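Local coordinates for nucleoprotein (Rift valley fever virus, PDB 3OV9) that encapsidates the viral genomic RNA, shielding it from nucleases, and assembles into ring-shaped hexamers needed to form the nucleocapsid, at residues 55-60 with 90-95; 151-156 with 164-169. All blocks are in the same frame, centred on the assembly; numbering follows the deposited sequence. Where two conformers were deposited one is given.

Both contacts are small, buried and apolar, and each sets a loop against a helix of this all-helical chain. Interaction 1 closes first along the sequence: helix 50-63 meets the end of helix 77-90 and the loop that follows. Interaction 2 opens later, where the loop ahead of helix 159-180 packs back on that same helix. Their centres lie 25 Å apart on opposite sides of the chain's centre, with nearest atoms about 11 Å from one another; they do not touch, and the helices involved differ. Segment 55-60 falls in the region essential for oligomerization, and other side chains of that segment, such as K56 and V59, pack on a neighbouring subunit. Interaction 2 joins the loop after helix 130-136 to helix 159-180.

Interaction 1 (55-60 with 90-95); sequences KKMIVL and YKLKEG
M57 reaches from helix 50-63 to Y90 and L92 with only the last two atoms of its side chain. Its methyl stands over the centre of the tyrosine ring: CE of M57 is 3.9 Å from the Y90 ring centroid and 5° off the ring normal, a CH-pi contact seated squarely on the face. The sulfur stands farther back, SD of M57 lying 4.8 Å from that centroid, which makes the pair a Met-aromatic contact led by the methyl. SD also faces the fork of the leucine, 3.9 Å from L92 CD2 and 4.0 Å from L92 CD1. A bend at the last torsion (chi3 -81°) turns CE out of the otherwise extended chain and onto the ring.

In this orthogonal helical bundle Y90 is the last residue of helix 77-90 and L92 follows in the loop; K91, between them, takes positive phi and ends the helical path. L42 and L104 add to the apolar surroundings of M57, and D53 hydrogen-bonds the hydroxyl of Y90.

The outer side is looser. K91 is exposed and its side chain turns away from segment 55-60, while K93 NZ donates to K91 O at 3.1 Å from above the carbonyl plane and forms a salt bridge with E101. On helix 50-63, K56 and V59 pack instead on W24 of a neighbouring subunit.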
ATOM      1  N   LYS A  55      31.081   1.878  32.999  1.00 14.54           N
ATOM      2  CA  LYS A  55      31.911   1.107  32.074  0.80 14.56           C
ATOM      3  C   LYS A  55      31.136  -0.087  31.521  1.00 14.41           C
ATOM      4  O   LYS A  55      31.168  -0.346  30.316  1.00 13.97           O
ATOM      5  CB  LYS A  55      33.209   0.654  32.746  0.80 14.82           C
ATOM      6  CG  LYS A  55      34.201   1.783  33.027  0.80 15.73           C
ATOM      7  CD  LYS A  55      35.565   1.250  33.465  0.80 17.19           C
ATOM      8  CE  LYS A  55      35.549   0.720  34.888  0.80 18.13           C
ATOM      9  NZ  LYS A  55      36.748  -0.113  35.186  0.80 19.20           N
ATOM     10  N   LYS A  56      30.427  -0.794  32.403  1.00 14.30           N
ATOM     11  CA  LYS A  56      29.570  -1.916  32.001  1.00 14.34           C
ATOM     12  C   LYS A  56      28.521  -1.463  30.996  1.00 14.10           C
ATOM     13  O   LYS A  56      28.303  -2.120  29.980  1.00 14.17           O
ATOM     14  CB  LYS A  56      28.855  -2.530  33.207  1.00 14.64           C
ATOM     15  CG  LYS A  56      29.739  -3.311  34.148  1.00 15.37           C
ATOM     16  CD  LYS A  56      28.900  -4.135  35.109  1.00 16.76           C
ATOM     17  CE  LYS A  56      29.730  -4.659  36.263  1.00 17.62           C
ATOM     18  NZ  LYS A  56      28.889  -5.412  37.235  1.00 18.64           N
ATOM     19  N   MET A  57      27.881  -0.331  31.289  1.00 13.80           N
ATOM     20  CA  MET A  57      26.834   0.210  30.431  1.00 13.29           C
ATOM     21  C   MET A  57      27.358   0.641  29.060  1.00 13.04           C
ATOM     22  O   MET A  57      26.645   0.535  28.061  1.00 12.79           O
ATOM     23  CB  MET A  57      26.085   1.353  31.134  1.00 13.32           C
ATOM     24  CG  MET A  57      25.114   0.859  32.207  1.00 13.76           C
ATOM     25  SD  MET A  57      24.108   2.145  32.987  1.00 14.84           S
ATOM     26  CE  MET A  57      25.267   2.798  34.181  1.00 14.82           C
ATOM     27  N   ILE A  58      28.603   1.113  29.015  1.00 12.94           N
ATOM     28  CA  ILE A  58      29.239   1.478  27.747  1.00 13.05           C
ATOM     29  C   ILE A  58      29.527   0.227  26.902  1.00 13.44           C
ATOM     30  O   ILE A  58      29.234   0.207  25.704  1.00 13.56           O
ATOM     31  CB  ILE A  58      30.508   2.350  27.960  1.00 12.98           C
ATOM     32  CG1 ILE A  58      30.107   3.723  28.519  1.00 12.58           C
ATOM     33  CG2 ILE A  58      31.287   2.520  26.646  1.00 12.74           C
ATOM     34  CD1 ILE A  58      31.257   4.544  29.082  1.00 12.66           C
ATOM     35  N   VAL A  59      30.073  -0.810  27.533  1.00 14.14           N
ATOM     36  CA  VAL A  59      30.291  -2.098  26.854  1.00 14.63           C
ATOM     37  C   VAL A  59      28.962  -2.646  26.327  1.00 14.93           C
ATOM     38  O   VAL A  59      28.877  -3.115  25.186  1.00 14.87           O
ATOM     39  CB  VAL A  59      30.997  -3.125  27.781  1.00 14.59           C
ATOM     40  CG1 VAL A  59      31.072  -4.512  27.126  1.00 15.22           C
ATOM     41  CG2 VAL A  59      32.390  -2.643  28.140  1.00 15.29           C
ATOM     42  N   LEU A  60      27.929  -2.546  27.161  1.00 15.18           N
ATOM     43  CA  LEU A  60      26.570  -2.932  26.802  1.00 15.72           C
ATOM     44  C   LEU A  60      26.049  -2.152  25.590  1.00 15.57           C
ATOM     45  O   LEU A  60      25.518  -2.740  24.647  1.00 15.54           O
ATOM     46  CB  LEU A  60      25.657  -2.730  28.016  1.00 16.16           C
ATOM     47  CG  LEU A  60      24.394  -3.558  28.225  1.00 17.62           C
ATOM     48  CD1 LEU A  60      24.648  -5.051  28.062  1.00 17.93           C
ATOM     49  CD2 LEU A  60      23.815  -3.259  29.601  1.00 18.57           C
ATOM     50  N   TYR A  90      19.410   2.557  37.727  1.00 22.17           N
ATOM     51  CA  TYR A  90      19.658   3.780  36.953  1.00 21.81           C
ATOM     52  C   TYR A  90      18.445   4.255  36.150  1.00 22.04           C
ATOM     53  O   TYR A  90      18.531   5.243  35.408  1.00 21.87           O
ATOM     54  CB  TYR A  90      20.886   3.597  36.048  1.00 21.53           C
ATOM     55  CG  TYR A  90      22.172   3.416  36.820  1.00 20.91           C
ATOM     56  CD1 TYR A  90      22.915   4.516  37.241  1.00 20.32           C
ATOM     57  CD2 TYR A  90      22.639   2.141  37.147  1.00 20.23           C
ATOM     58  CE1 TYR A  90      24.092   4.357  37.961  1.00 19.62           C
ATOM     59  CE2 TYR A  90      23.811   1.969  37.868  1.00 20.07           C
ATOM     60  CZ  TYR A  90      24.535   3.080  38.272  1.00 19.62           C
ATOM     61  OH  TYR A  90      25.697   2.913  38.987  1.00 19.30           O
ATOM     62  N   LYS A  91      17.322   3.552  36.318  1.00 22.17           N
ATOM     63  CA  LYS A  91      16.045   3.858  35.651  1.00 22.57           C
ATOM     64  C   LYS A  91      16.186   4.002  34.133  1.00 22.74           C
ATOM     65  O   LYS A  91      15.635   4.923  33.521  1.00 22.69           O
ATOM     66  CB  LYS A  91      15.367   5.088  36.284  1.00 22.64           C
ATOM     67  CG  LYS A  91      15.269   5.064  37.817  1.00 23.34           C
ATOM     68  CD  LYS A  91      14.586   3.803  38.372  1.00 25.11           C
ATOM     69  CE  LYS A  91      13.068   3.907  38.362  1.00 26.04           C
ATOM     70  NZ  LYS A  91      12.426   2.660  38.875  1.00 27.48           N
ATOM     71  N   LEU A  92      16.920   3.064  33.535  1.00 22.87           N
ATOM     72  CA  LEU A  92      17.271   3.119  32.117  1.00 23.23           C
ATOM     73  C   LEU A  92      16.066   3.044  31.186  1.00 23.80           C
ATOM     74  O   LEU A  92      15.130   2.268  31.414  1.00 23.59           O
ATOM     75  CB  LEU A  92      18.278   2.014  31.767  1.00 23.00           C
ATOM     76  CG  LEU A  92      19.660   2.053  32.431  1.00 22.76           C
ATOM     77  CD1 LEU A  92      20.431   0.775  32.121  1.00 21.90           C
ATOM     78  CD2 LEU A  92      20.460   3.279  32.000  1.00 22.14           C
ATOM     79  N   LYS A  93      16.102   3.867  30.143  1.00 24.39           N
ATOM     80  CA  LYS A  93      15.067   3.891  29.115  1.00 25.23           C
ATOM     81  C   LYS A  93      15.674   3.608  27.739  1.00 25.90           C
ATOM     82  O   LYS A  93      16.898   3.497  27.603  1.00 25.91           O
ATOM     83  CB  LYS A  93      14.349   5.249  29.103  1.00 25.16           C
ATOM     84  CG  LYS A  93      13.717   5.670  30.432  1.00 25.45           C
ATOM     85  CD  LYS A  93      12.508   4.810  30.798  1.00 25.82           C
ATOM     86  CE  LYS A  93      11.774   5.357  32.019  1.00 26.06           C
ATOM     87  NZ  LYS A  93      12.608   5.340  33.256  1.00 26.82           N
ATOM     88  N   GLU A  94      14.806   3.482  26.734  1.00 26.64           N
ATOM     89  CA  GLU A  94      15.223   3.277  25.347  0.50 26.98           C
ATOM     90  C   GLU A  94      15.050   4.561  24.537  1.00 27.16           C
ATOM     91  O   GLU A  94      14.347   5.481  24.964  1.00 27.28           O
ATOM     92  CB  GLU A  94      14.416   2.142  24.709  0.50 27.04           C
ATOM     93  CG  GLU A  94      14.634   0.790  25.362  0.50 27.29           C
ATOM     94  CD  GLU A  94      13.733  -0.296  24.809  0.50 27.59           C
ATOM     95  OE1 GLU A  94      12.917   0.002  23.912  0.50 28.09           O
ATOM     96  OE2 GLU A  94      13.841  -1.451  25.276  0.50 27.71           O
ATOM     97  N   GLY A  95      15.692   4.616  23.370  1.00 27.46           N
ATOM     98  CA  GLY A  95      15.540   5.728  22.429  1.00 27.84           C
ATOM     99  C   GLY A  95      15.979   7.090  22.930  1.00 28.03           C
ATOM    100  O   GLY A  95      17.079   7.236  23.467  1.00 28.29           O
TER

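Interaction 2 (151-156 with 164-169); sequences GMVDPS and AILDAH
With CG1 anti to the backbone N (chi1 -178°), V153 presents both of its methyls to I165 and L166 on helix 159-180. The first torsion of I165 (chi1 -73°) sends its longer CG1 arm anti to the carbonyl carbon and leaves the short CG2 branch to do the touching. V153 CG2 meets I165 CG2 at 4.0 Å, and V153 CG1 is almost as near the same methyl, so the isoleucine branch faces the fork of the valine. These two side chains run past one another in opposite directions.

L166 comes in from the next position on the helix. Its CB does not point at the loop, but with CD1 continuing the chain away from CA, the other branch, CD2, is turned to the loop, where it lies 4.1 Å from V153 CG1; here the two chains are set obliquely. No hydrogen bond joins the two segments, and V204 of helix 189-204 packs against both V153 and L166, extending the apolar cluster.

Polar interactions hold the loop beyond V153. D154 OD1 accepts two bonds from S156, from OG at 2.7 Å and from the backbone N at 2.9 Å, both approaching from the same face of the carboxylate. The hydroxyl arrives on the syn side, 22° out of the plane, whereas the N-H comes from well above it. The other oxygen, D154 OD2, forms a salt bridge with R215, and R214 hydrogen-bonds V153 O, tying this loop to helix 211-220 as well. The bond from the backbone N of S156 to the side-chain oxygen OD1 of D154 defines an Asx turn in the loop just ahead of helix 159-180, the helix on which V153 packs.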
ATOM      1  N   GLY A 151      31.837  14.066  20.180  1.00 11.82           N
ATOM      2  CA  GLY A 151      32.111  14.883  21.368  1.00 12.00           C
ATOM      3  C   GLY A 151      33.587  15.055  21.700  1.00 12.18           C
ATOM      4  O   GLY A 151      33.935  15.731  22.670  1.00 12.50           O
ATOM      5  N   MET A 152      34.452  14.434  20.901  1.00 12.08           N
ATOM      6  CA  MET A 152      35.903  14.556  21.066  1.00 12.62           C
ATOM      7  C   MET A 152      36.518  15.489  20.028  1.00 12.73           C
ATOM      8  O   MET A 152      37.724  15.763  20.061  1.00 13.17           O
ATOM      9  CB  MET A 152      36.572  13.178  20.982  1.00 12.39           C
ATOM     10  CG  MET A 152      36.245  12.232  22.125  1.00 12.88           C
ATOM     11  SD  MET A 152      37.099  12.631  23.657  1.00 13.68           S
ATOM     12  CE  MET A 152      35.869  13.638  24.491  1.00 14.84           C
ATOM     13  N   VAL A 153      35.687  15.978  19.113  1.00 13.06           N
ATOM     14  CA  VAL A 153      36.159  16.799  18.003  1.00 13.58           C
ATOM     15  C   VAL A 153      36.259  18.262  18.440  1.00 13.96           C
ATOM     16  O   VAL A 153      35.321  18.808  19.020  1.00 14.01           O
ATOM     17  CB  VAL A 153      35.245  16.651  16.753  1.00 13.42           C
ATOM     18  CG1 VAL A 153      35.770  17.481  15.596  1.00 13.68           C
ATOM     19  CG2 VAL A 153      35.142  15.188  16.334  1.00 13.79           C
ATOM     20  N   ASP A 154      37.416  18.864  18.175  1.00 14.44           N
ATOM     21  CA  ASP A 154      37.672  20.277  18.457  1.00 14.97           C
ATOM     22  C   ASP A 154      37.264  21.129  17.250  1.00 15.19           C
ATOM     23  O   ASP A 154      37.942  21.102  16.221  1.00 15.27           O
ATOM     24  CB  ASP A 154      39.159  20.471  18.786  1.00 14.98           C
ATOM     25  CG  ASP A 154      39.540  21.932  19.017  1.00 15.38           C
ATOM     26  OD1 ASP A 154      38.651  22.809  19.031  1.00 16.60           O
ATOM     27  OD2 ASP A 154      40.749  22.200  19.182  1.00 16.73           O
ATOM     28  N   PRO A 155      36.163  21.902  17.375  1.00 15.65           N
ATOM     29  CA  PRO A 155      35.654  22.700  16.250  1.00 16.16           C
ATOM     30  C   PRO A 155      36.529  23.905  15.895  1.00 16.72           C
ATOM     31  O   PRO A 155      36.256  24.590  14.904  1.00 16.97           O
ATOM     32  CB  PRO A 155      34.280  23.165  16.745  1.00 15.91           C
ATOM     33  CG  PRO A 155      34.411  23.206  18.221  1.00 16.03           C
ATOM     34  CD  PRO A 155      35.331  22.067  18.581  1.00 15.60           C
ATOM     35  N   SER A 156      37.562  24.158  16.696  1.00 17.44           N
ATOM     36  CA  SER A 156      38.498  25.254  16.439  1.00 18.08           C
ATOM     37  C   SER A 156      39.709  24.822  15.601  1.00 18.53           C
ATOM     38  O   SER A 156      40.575  25.641  15.287  1.00 18.54           O
ATOM     39  CB  SER A 156      38.951  25.907  17.753  1.00 18.09           C
ATOM     40  OG  SER A 156      39.907  25.115  18.433  1.00 18.25           O
ATOM     41  N   ALA A 164      38.479  16.944   7.413  1.00 19.85           N
ATOM     42  CA  ALA A 164      39.069  15.610   7.272  1.00 19.38           C
ATOM     43  C   ALA A 164      38.661  14.683   8.415  1.00 18.87           C
ATOM     44  O   ALA A 164      38.299  13.527   8.180  1.00 18.93           O
ATOM     45  CB  ALA A 164      40.589  15.702   7.174  1.00 19.48           C
ATOM     46  N   ILE A 165      38.722  15.195   9.644  1.00 18.31           N
ATOM     47  CA  ILE A 165      38.321  14.439  10.836  1.00 17.70           C
ATOM     48  C   ILE A 165      36.857  14.005  10.738  1.00 17.51           C
ATOM     49  O   ILE A 165      36.531  12.842  10.991  1.00 17.30           O
ATOM     50  CB  ILE A 165      38.576  15.252  12.148  1.00 17.51           C
ATOM     51  CG1 ILE A 165      40.077  15.319  12.475  1.00 17.43           C
ATOM     52  CG2 ILE A 165      37.770  14.693  13.335  1.00 17.32           C
ATOM     53  CD1 ILE A 165      40.702  14.021  12.997  1.00 17.22           C
ATOM     54  N   LEU A 166      35.992  14.940  10.348  1.00 17.43           N
ATOM     55  CA  LEU A 166      34.556  14.681  10.258  1.00 17.60           C
ATOM     56  C   LEU A 166      34.184  13.773   9.087  1.00 17.70           C
ATOM     57  O   LEU A 166      33.343  12.890   9.243  1.00 17.82           O
ATOM     58  CB  LEU A 166      33.757  15.990  10.223  1.00 17.77           C
ATOM     59  CG  LEU A 166      33.755  16.804  11.524  1.00 18.02           C
ATOM     60  CD1 LEU A 166      32.956  18.088  11.361  1.00 18.33           C
ATOM     61  CD2 LEU A 166      33.226  15.989  12.704  1.00 18.86           C
ATOM     62  N   ASP A 167      34.821  13.979   7.934  1.00 17.84           N
ATOM     63  CA  ASP A 167      34.618  13.111   6.770  1.00 17.86           C
ATOM     64  C   ASP A 167      35.040  11.673   7.082  1.00 17.59           C
ATOM     65  O   ASP A 167      34.314  10.727   6.761  1.00 17.64           O
ATOM     66  CB  ASP A 167      35.379  13.634   5.544  1.00 18.25           C
ATOM     67  CG  ASP A 167      34.733  14.869   4.916  1.00 19.35           C
ATOM     68  OD1 ASP A 167      33.582  15.214   5.261  1.00 21.33           O
ATOM     69  OD2 ASP A 167      35.386  15.494   4.055  1.00 21.30           O
ATOM     70  N   ALA A 168      36.204  11.518   7.718  1.00 17.23           N
ATOM     71  CA  ALA A 168      36.704  10.204   8.135  1.00 17.03           C
ATOM     72  C   ALA A 168      35.729   9.504   9.083  1.00 17.05           C
ATOM     73  O   ALA A 168      35.436   8.321   8.914  1.00 16.71           O
ATOM     74  CB  ALA A 168      38.080  10.329   8.783  1.00 17.03           C
ATOM     75  N   HIS A 169      35.232  10.247  10.072  1.00 17.06           N
ATOM     76  CA  HIS A 169      34.233   9.751  11.023  1.00 17.19           C
ATOM     77  C   HIS A 169      32.923   9.402  10.312  1.00 17.67           C
ATOM     78  O   HIS A 169      32.277   8.404  10.645  1.00 17.87           O
ATOM     79  CB  HIS A 169      34.006  10.797  12.128  1.00 16.76           C
ATOM     80  CG  HIS A 169      32.913  10.454  13.099  1.00 16.17           C
ATOM     81  ND1 HIS A 169      32.871   9.264  13.794  1.00 14.99           N
ATOM     82  CD2 HIS A 169      31.840  11.168  13.512  1.00 14.93           C
ATOM     83  CE1 HIS A 169      31.810   9.253  14.582  1.00 14.83           C
ATOM     84  NE2 HIS A 169      31.166  10.397  14.430  1.00 15.70           N
TER